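Local structure of alginate lyase AlgAT5 (Defluviitalea, 5ZQI) at residues F205-I216 with Y219-K230. The protein probably cleaves the polysaccharide alginate by beta-elimination, as a lyase of polysaccharide lyase family 7 with a beta-sandwich fold. Numbering follows the deposited sequence.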
ATOM      1  N   PHE A 205       8.907   3.576   9.885  1.00  9.34           N
ATOM      2  CA  PHE A 205       9.190   2.154  10.045  1.00  9.02           C
ATOM      3  C   PHE A 205       9.445   1.529   8.680  1.00  8.46           C
ATOM      4  O   PHE A 205       9.032   2.057   7.635  1.00  9.61           O
ATOM      5  CB  PHE A 205       8.051   1.383  10.761  1.00 11.16           C
ATOM      6  CG  PHE A 205       6.751   1.317  10.015  1.00  9.78           C
ATOM      7  CD1 PHE A 205       5.811   2.267  10.205  1.00 11.94           C
ATOM      8  CD2 PHE A 205       6.417   0.245   9.183  1.00 10.24           C
ATOM      9  CE1 PHE A 205       4.549   2.211   9.546  1.00 11.41           C
ATOM     10  CE2 PHE A 205       5.200   0.198   8.534  1.00 10.51           C
ATOM     11  CZ  PHE A 205       4.284   1.216   8.683  1.00  8.46           C
ATOM     12  N   THR A 206      10.091   0.370   8.703  1.00  8.24           N
ATOM     13  CA  THR A 206      10.211  -0.465   7.521  1.00  7.63           C
ATOM     14  C   THR A 206       9.403  -1.734   7.699  1.00  7.23           C
ATOM     15  O   THR A 206       9.404  -2.346   8.772  1.00  9.59           O
ATOM     16  CB  THR A 206      11.669  -0.809   7.213  1.00 11.36           C
ATOM     17  OG1 THR A 206      12.228  -1.651   8.223  1.00 15.82           O
ATOM     18  CG2 THR A 206      12.465   0.448   7.135  1.00  9.35           C
ATOM     19  N   VAL A 207       8.724  -2.135   6.634  1.00  7.60           N
ATOM     20  CA  VAL A 207       8.055  -3.420   6.567  1.00  8.01           C
ATOM     21  C   VAL A 207       8.553  -4.135   5.324  1.00  8.82           C
ATOM     22  O   VAL A 207       8.635  -3.543   4.241  1.00  9.19           O
ATOM     23  CB  VAL A 207       6.525  -3.271   6.586  1.00  9.59           C
ATOM     24  CG1 VAL A 207       5.988  -2.421   5.453  1.00  9.25           C
ATOM     25  CG2 VAL A 207       5.869  -4.646   6.612  1.00 10.56           C
ATOM     26  N   LYS A 208       8.970  -5.382   5.504  1.00  6.87           N
ATOM     27  CA  LYS A 208       9.435  -6.225   4.410  1.00  6.71           C
ATOM     28  C   LYS A 208       8.552  -7.465   4.315  1.00  8.32           C
ATOM     29  O   LYS A 208       8.310  -8.145   5.320  1.00  8.07           O
ATOM     30  CB  LYS A 208      10.901  -6.632   4.607  1.00  8.22           C
ATOM     31  CG  LYS A 208      11.433  -7.538   3.515  1.00 10.16           C
ATOM     32  CD  LYS A 208      12.937  -7.771   3.579  1.00 15.62           C
ATOM     33  CE  LYS A 208      13.348  -8.491   4.834  1.00 20.10           C
ATOM     34  NZ  LYS A 208      14.755  -8.969   4.694  1.00 30.54           N
ATOM     35  N   ILE A 209       8.089  -7.764   3.107  1.00  5.88           N
ATOM     36  CA  ILE A 209       7.242  -8.909   2.802  1.00  7.46           C
ATOM     37  C   ILE A 209       8.009  -9.782   1.821  1.00  8.57           C
ATOM     38  O   ILE A 209       8.466  -9.282   0.785  1.00  7.57           O
ATOM     39  CB  ILE A 209       5.894  -8.467   2.209  1.00  7.14           C
ATOM     40  CG1 ILE A 209       5.171  -7.511   3.155  1.00  8.45           C
ATOM     41  CG2 ILE A 209       5.049  -9.723   1.887  1.00  7.41           C
ATOM     42  CD1 ILE A 209       3.899  -6.922   2.561  1.00 11.78           C
ATOM     43  N   VAL A 210       8.167 -11.071   2.151  1.00  7.37           N
ATOM     44  CA  VAL A 210       8.887 -12.027   1.317  1.00  8.75           C
ATOM     45  C   VAL A 210       7.999 -13.242   1.093  1.00  8.60           C
ATOM     46  O   VAL A 210       7.665 -13.958   2.046  1.00 10.01           O
ATOM     47  CB  VAL A 210      10.222 -12.462   1.951  1.00  7.89           C
ATOM     48  CG1 VAL A 210      10.947 -13.443   1.025  1.00 11.16           C
ATOM     49  CG2 VAL A 210      11.078 -11.286   2.276  1.00 11.95           C
ATOM     50  N   ALA A 211       7.673 -13.511  -0.157  1.00  7.57           N
ATOM     51  CA  ALA A 211       6.894 -14.683  -0.552  1.00  7.92           C
ATOM     52  C   ALA A 211       7.799 -15.656  -1.302  1.00  8.45           C
ATOM     53  O   ALA A 211       8.405 -15.282  -2.313  1.00  9.29           O
ATOM     54  CB  ALA A 211       5.723 -14.268  -1.432  1.00 10.25           C
ATOM     55  N   SER A 212       7.859 -16.906  -0.848  1.00 10.25           N
ATOM     56  CA  SER A 212       8.752 -17.914  -1.384  1.00  9.37           C
ATOM     57  C   SER A 212       8.455 -19.220  -0.650  1.00  8.52           C
ATOM     58  O   SER A 212       8.119 -19.220   0.530  1.00 10.80           O
ATOM     59  CB  SER A 212      10.210 -17.507  -1.183  1.00 11.48           C
ATOM     60  OG  SER A 212      11.080 -18.382  -1.853  1.00 16.24           O
ATOM     61  N   GLY A 213       8.580 -20.321  -1.380  1.00  8.99           N
ATOM     62  CA  GLY A 213       8.515 -21.632  -0.747  1.00  9.62           C
ATOM     63  C   GLY A 213       7.162 -22.001  -0.194  1.00 10.09           C
ATOM     64  O   GLY A 213       7.069 -22.866   0.667  1.00 11.33           O
ATOM     65  N   GLY A 214       6.104 -21.384  -0.690  1.00  9.19           N
ATOM     66  CA  GLY A 214       4.779 -21.634  -0.157  1.00 10.00           C
ATOM     67  C   GLY A 214       4.524 -20.960   1.171  1.00  9.13           C
ATOM     68  O   GLY A 214       3.664 -21.399   1.935  1.00 11.05           O
ATOM     69  N   LYS A 215       5.275 -19.912   1.483  1.00  8.69           N
ATOM     70  CA  LYS A 215       5.002 -19.143   2.683  1.00 10.07           C
ATOM     71  C   LYS A 215       5.282 -17.675   2.447  1.00  9.67           C
ATOM     72  O   LYS A 215       5.952 -17.289   1.487  1.00 10.21           O
ATOM     73  CB  LYS A 215       5.823 -19.651   3.862  1.00 16.47           C
ATOM     74  CG  LYS A 215       7.277 -19.326   3.791  1.00 13.61           C
ATOM     75  CD  LYS A 215       8.060 -20.063   4.895  1.00 21.01           C
ATOM     76  CE  LYS A 215       8.341 -21.483   4.489  1.00 19.18           C
ATOM     77  NZ  LYS A 215       9.259 -22.181   5.444  1.00 22.94           N
ATOM     78  N   ILE A 216       4.709 -16.866   3.320  1.00  8.48           N
ATOM     79  CA  ILE A 216       4.874 -15.421   3.312  1.00  8.04           C
ATOM     80  C   ILE A 216       5.465 -14.999   4.656  1.00  9.53           C
ATOM     81  O   ILE A 216       4.945 -15.361   5.718  1.00 10.57           O
ATOM     82  CB  ILE A 216       3.536 -14.701   3.047  1.00  8.94           C
ATOM     83  CG1 ILE A 216       2.956 -15.090   1.688  1.00 11.14           C
ATOM     84  CG2 ILE A 216       3.772 -13.170   3.143  1.00 12.46           C
ATOM     85  CD1 ILE A 216       1.507 -14.662   1.494  1.00  9.77           C
ATOM     86  N   TYR A 219       8.444  -8.813   8.079  1.00  8.27           N
ATOM     87  CA  TYR A 219       9.384  -8.222   9.008  1.00  8.04           C
ATOM     88  C   TYR A 219       8.978  -6.781   9.303  1.00  8.40           C
ATOM     89  O   TYR A 219       8.458  -6.070   8.426  1.00  9.69           O
ATOM     90  CB  TYR A 219      10.811  -8.226   8.441  1.00 11.80           C
ATOM     91  CG  TYR A 219      11.390  -9.560   8.027  1.00 10.34           C
ATOM     92  CD1 TYR A 219      10.958 -10.194   6.863  1.00 12.31           C
ATOM     93  CD2 TYR A 219      12.350 -10.198   8.801  1.00 11.28           C
ATOM     94  CE1 TYR A 219      11.479 -11.414   6.476  1.00 13.29           C
ATOM     95  CE2 TYR A 219      12.873 -11.413   8.412  1.00 12.42           C
ATOM     96  CZ  TYR A 219      12.441 -12.008   7.252  1.00 14.62           C
ATOM     97  OH  TYR A 219      12.992 -13.231   6.908  1.00 21.81           O
ATOM     98  N   TYR A 220       9.253  -6.351  10.534  1.00  9.23           N
ATOM     99  CA  TYR A 220       9.033  -4.993  11.002  1.00  8.81           C
ATOM    100  C   TYR A 220      10.348  -4.469  11.563  1.00  9.21           C
ATOM    101  O   TYR A 220      10.885  -5.016  12.529  1.00 10.28           O
ATOM    102  CB  TYR A 220       7.929  -4.967  12.075  1.00 11.38           C
ATOM    103  CG  TYR A 220       7.550  -3.609  12.621  1.00 10.40           C
ATOM    104  CD1 TYR A 220       6.939  -2.662  11.834  1.00 10.13           C
ATOM    105  CD2 TYR A 220       7.787  -3.292  13.934  1.00 10.46           C
ATOM    106  CE1 TYR A 220       6.579  -1.440  12.338  1.00 10.48           C
ATOM    107  CE2 TYR A 220       7.434  -2.049  14.452  1.00 12.44           C
ATOM    108  CZ  TYR A 220       6.821  -1.142  13.662  1.00 11.98           C
ATOM    109  OH  TYR A 220       6.454   0.076  14.179  1.00 15.28           O
ATOM    110  N   ASN A 221      10.893  -3.440  10.913  1.00  9.15           N
ATOM    111  CA  ASN A 221      12.224  -2.919  11.267  1.00 11.85           C
ATOM    112  C   ASN A 221      13.248  -4.041  11.396  1.00 12.66           C
ATOM    113  O   ASN A 221      14.109  -4.030  12.286  1.00 14.18           O
ATOM    114  CB  ASN A 221      12.162  -2.100  12.555  1.00 11.07           C
ATOM    115  CG  ASN A 221      11.305  -0.862  12.397  1.00 14.26           C
ATOM    116  OD1 ASN A 221      11.249  -0.264  11.315  1.00 11.29           O
ATOM    117  ND2 ASN A 221      10.650  -0.458  13.467  1.00 13.77           N
ATOM    118  N   GLY A 222      13.164  -5.013  10.488  1.00 12.82           N
ATOM    119  CA  GLY A 222      14.156  -6.058  10.422  1.00 12.84           C
ATOM    120  C   GLY A 222      13.856  -7.309  11.218  1.00 15.60           C
ATOM    121  O   GLY A 222      14.552  -8.318  11.036  1.00 18.29           O
ATOM    122  N   ASP A 223      12.849  -7.278  12.082  1.00 14.45           N
ATOM    123  CA  ASP A 223      12.512  -8.386  12.964  1.00 13.85           C
ATOM    124  C   ASP A 223      11.363  -9.195  12.375  1.00 12.80           C
ATOM    125  O   ASP A 223      10.335  -8.635  12.002  1.00 11.72           O
ATOM    126  CB  ASP A 223      12.131  -7.843  14.338  1.00 14.90           C
ATOM    127  CG  ASP A 223      13.276  -7.103  15.004  1.00 22.42           C
ATOM    128  OD1 ASP A 223      14.457  -7.530  14.843  1.00 22.73           O
ATOM    129  OD2 ASP A 223      13.006  -6.101  15.688  1.00 23.49           O
ATOM    130  N   LEU A 224      11.543 -10.512  12.297  1.00 12.42           N
ATOM    131  CA  LEU A 224      10.527 -11.387  11.725  1.00 13.71           C
ATOM    132  C   LEU A 224       9.330 -11.443  12.665  1.00 11.22           C
ATOM    133  O   LEU A 224       9.470 -11.805  13.839  1.00 14.98           O
ATOM    134  CB  LEU A 224      11.095 -12.781  11.486  1.00 12.64           C
ATOM    135  CG  LEU A 224      10.116 -13.786  10.866  1.00 13.75           C
ATOM    136  CD1 LEU A 224       9.756 -13.458   9.427  1.00 14.67           C
ATOM    137  CD2 LEU A 224      10.755 -15.196  10.968  1.00 18.06           C
ATOM    138  N   LYS A 225       8.160 -11.077  12.149  1.00  9.96           N
ATOM    139  CA  LYS A 225       6.940 -11.060  12.953  1.00 11.22           C
ATOM    140  C   LYS A 225       5.901 -12.096  12.548  1.00 11.60           C
ATOM    141  O   LYS A 225       5.041 -12.432  13.369  1.00 13.58           O
ATOM    142  CB  LYS A 225       6.285  -9.679  12.889  1.00 11.12           C
ATOM    143  CG  LYS A 225       7.153  -8.565  13.400  1.00 11.03           C
ATOM    144  CD  LYS A 225       7.218  -8.603  14.904  1.00 15.95           C
ATOM    145  CE  LYS A 225       7.812  -7.315  15.446  1.00 19.80           C
ATOM    146  NZ  LYS A 225       7.947  -7.430  16.933  1.00 21.69           N
ATOM    147  N   LEU A 226       5.993 -12.652  11.340  1.00 10.02           N
ATOM    148  CA  LEU A 226       5.017 -13.611  10.832  1.00  9.99           C
ATOM    149  C   LEU A 226       5.671 -14.487   9.779  1.00 10.06           C
ATOM    150  O   LEU A 226       6.382 -13.981   8.902  1.00  9.32           O
ATOM    151  CB  LEU A 226       3.808 -12.907  10.201  1.00 11.61           C
ATOM    152  CG  LEU A 226       2.799 -13.802   9.452  1.00 10.63           C
ATOM    153  CD1 LEU A 226       2.050 -14.744  10.367  1.00 13.61           C
ATOM    154  CD2 LEU A 226       1.852 -12.848   8.724  1.00 12.87           C
ATOM    155  N   THR A 227       5.434 -15.791   9.880  1.00 11.44           N
ATOM    156  CA  THR A 227       5.660 -16.762   8.813  1.00 11.77           C
ATOM    157  C   THR A 227       4.341 -17.492   8.570  1.00 11.34           C
ATOM    158  O   THR A 227       3.810 -18.138   9.479  1.00 15.68           O
ATOM    159  CB  THR A 227       6.765 -17.734   9.196  1.00 14.74           C
ATOM    160  OG1 THR A 227       7.944 -17.009   9.563  1.00 16.28           O
ATOM    161  CG2 THR A 227       7.131 -18.630   8.009  1.00 13.62           C
ATOM    162  N   TYR A 228       3.803 -17.358   7.356  1.00 10.45           N
ATOM    163  CA  TYR A 228       2.416 -17.724   7.053  1.00 12.97           C
ATOM    164  C   TYR A 228       2.352 -18.627   5.837  1.00  9.46           C
ATOM    165  O   TYR A 228       2.756 -18.226   4.750  1.00  9.81           O
ATOM    166  CB  TYR A 228       1.614 -16.433   6.843  1.00 11.60           C
ATOM    167  CG  TYR A 228       0.185 -16.526   6.404  1.00 15.73           C
ATOM    168  CD1 TYR A 228      -0.747 -17.237   7.125  1.00 17.18           C
ATOM    169  CD2 TYR A 228      -0.233 -15.855   5.261  1.00 16.87           C
ATOM    170  CE1 TYR A 228      -2.071 -17.289   6.699  1.00 16.89           C
ATOM    171  CE2 TYR A 228      -1.545 -15.897   4.844  1.00 25.02           C
ATOM    172  CZ  TYR A 228      -2.456 -16.621   5.570  1.00 16.77           C
ATOM    173  OH  TYR A 228      -3.768 -16.650   5.138  1.00 22.18           O
ATOM    174  N   ASN A 229       1.861 -19.850   6.033  1.00 10.76           N
ATOM    175  CA  ASN A 229       1.711 -20.759   4.905  1.00 11.66           C
ATOM    176  C   ASN A 229       0.681 -20.233   3.911  1.00  9.72           C
ATOM    177  O   ASN A 229      -0.450 -19.914   4.281  1.00 11.42           O
ATOM    178  CB  ASN A 229       1.262 -22.140   5.375  1.00 11.09           C
ATOM    179  CG  ASN A 229       2.300 -22.856   6.193  1.00 11.65           C
ATOM    180  OD1 ASN A 229       3.503 -22.566   6.081  1.00 11.93           O
ATOM    181  ND2 ASN A 229       1.854 -23.782   7.022  1.00 12.61           N
ATOM    182  N   LYS A 230       1.050 -20.219   2.637  1.00  9.48           N
ATOM    183  CA  LYS A 230       0.151 -19.777   1.587  1.00  9.26           C
ATOM    184  C   LYS A 230       0.678 -20.189   0.220  1.00  9.87           C
ATOM    185  O   LYS A 230       1.813 -19.847  -0.163  1.00 12.02           O
ATOM    186  CB  LYS A 230      -0.038 -18.250   1.693  1.00 10.92           C
ATOM    187  CG  LYS A 230      -1.064 -17.704   0.706  1.00 17.84           C
ATOM    188  CD  LYS A 230      -2.455 -18.168   1.035  1.00 17.50           C
ATOM    189  CE  LYS A 230      -3.122 -17.329   2.112  1.00 36.55           C
ATOM    190  NZ  LYS A 230      -4.569 -17.676   2.229  1.00 42.06           N
TER
HETATM  191  O   HOH W   1      11.650  -4.598   7.926  1.00 12.52           O
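Lys208 lies alongside Tyr219 on neighbouring strands of a three-stranded antiparallel meander, two consecutive hairpins at one border of the beta-sandwich. The lysine leaves the strand with CG anti to the backbone N (chi1 179°) and bends at chi3, which lays its end over the tyrosine face: CE makes a CH-pi contact, and NZ, 4.5 Å from the ring centroid, a cation-pi one. Both residues are partly exposed, and the types suit: lysine brings methylene and ammonium to one face, while tyrosine offers its opposite face to Leu224 CD1. Beneath them Lys208 and Tyr219 form a hydrogen-bonded pair, with Tyr219 N 2.8 Å from Lys208 O.

On the other surface Tyr220 CE1 approaches Phe205 CB at 3.6 Å, the rings oblique, while Tyr220 OH is hydrogen-bonded to Asp196 OD2; an alanine in place of Tyr220 would probably leave Asp196 without this partner and open a gap beside Phe205. In the second hairpin Ile216 and Tyr228 exchange backbone bonds, and Ile216 CD1 rests 3.9 Å from Lys230 CB.

Type I' turns position both pairings. Gly213 and Gly214 accept the positive phi of one, Asn221 and Gly222 that of the other. Asn221 does more, extending the pairing past the strand end: its N donates to Thr206 O, and Thr206 N donates to Asn221 OD1 at 2.9 Å, nearly straight (171°). Beside it Gly222 N donates to a water at 3.0 Å, which is also hydrogen-bonded to Thr206 OG1.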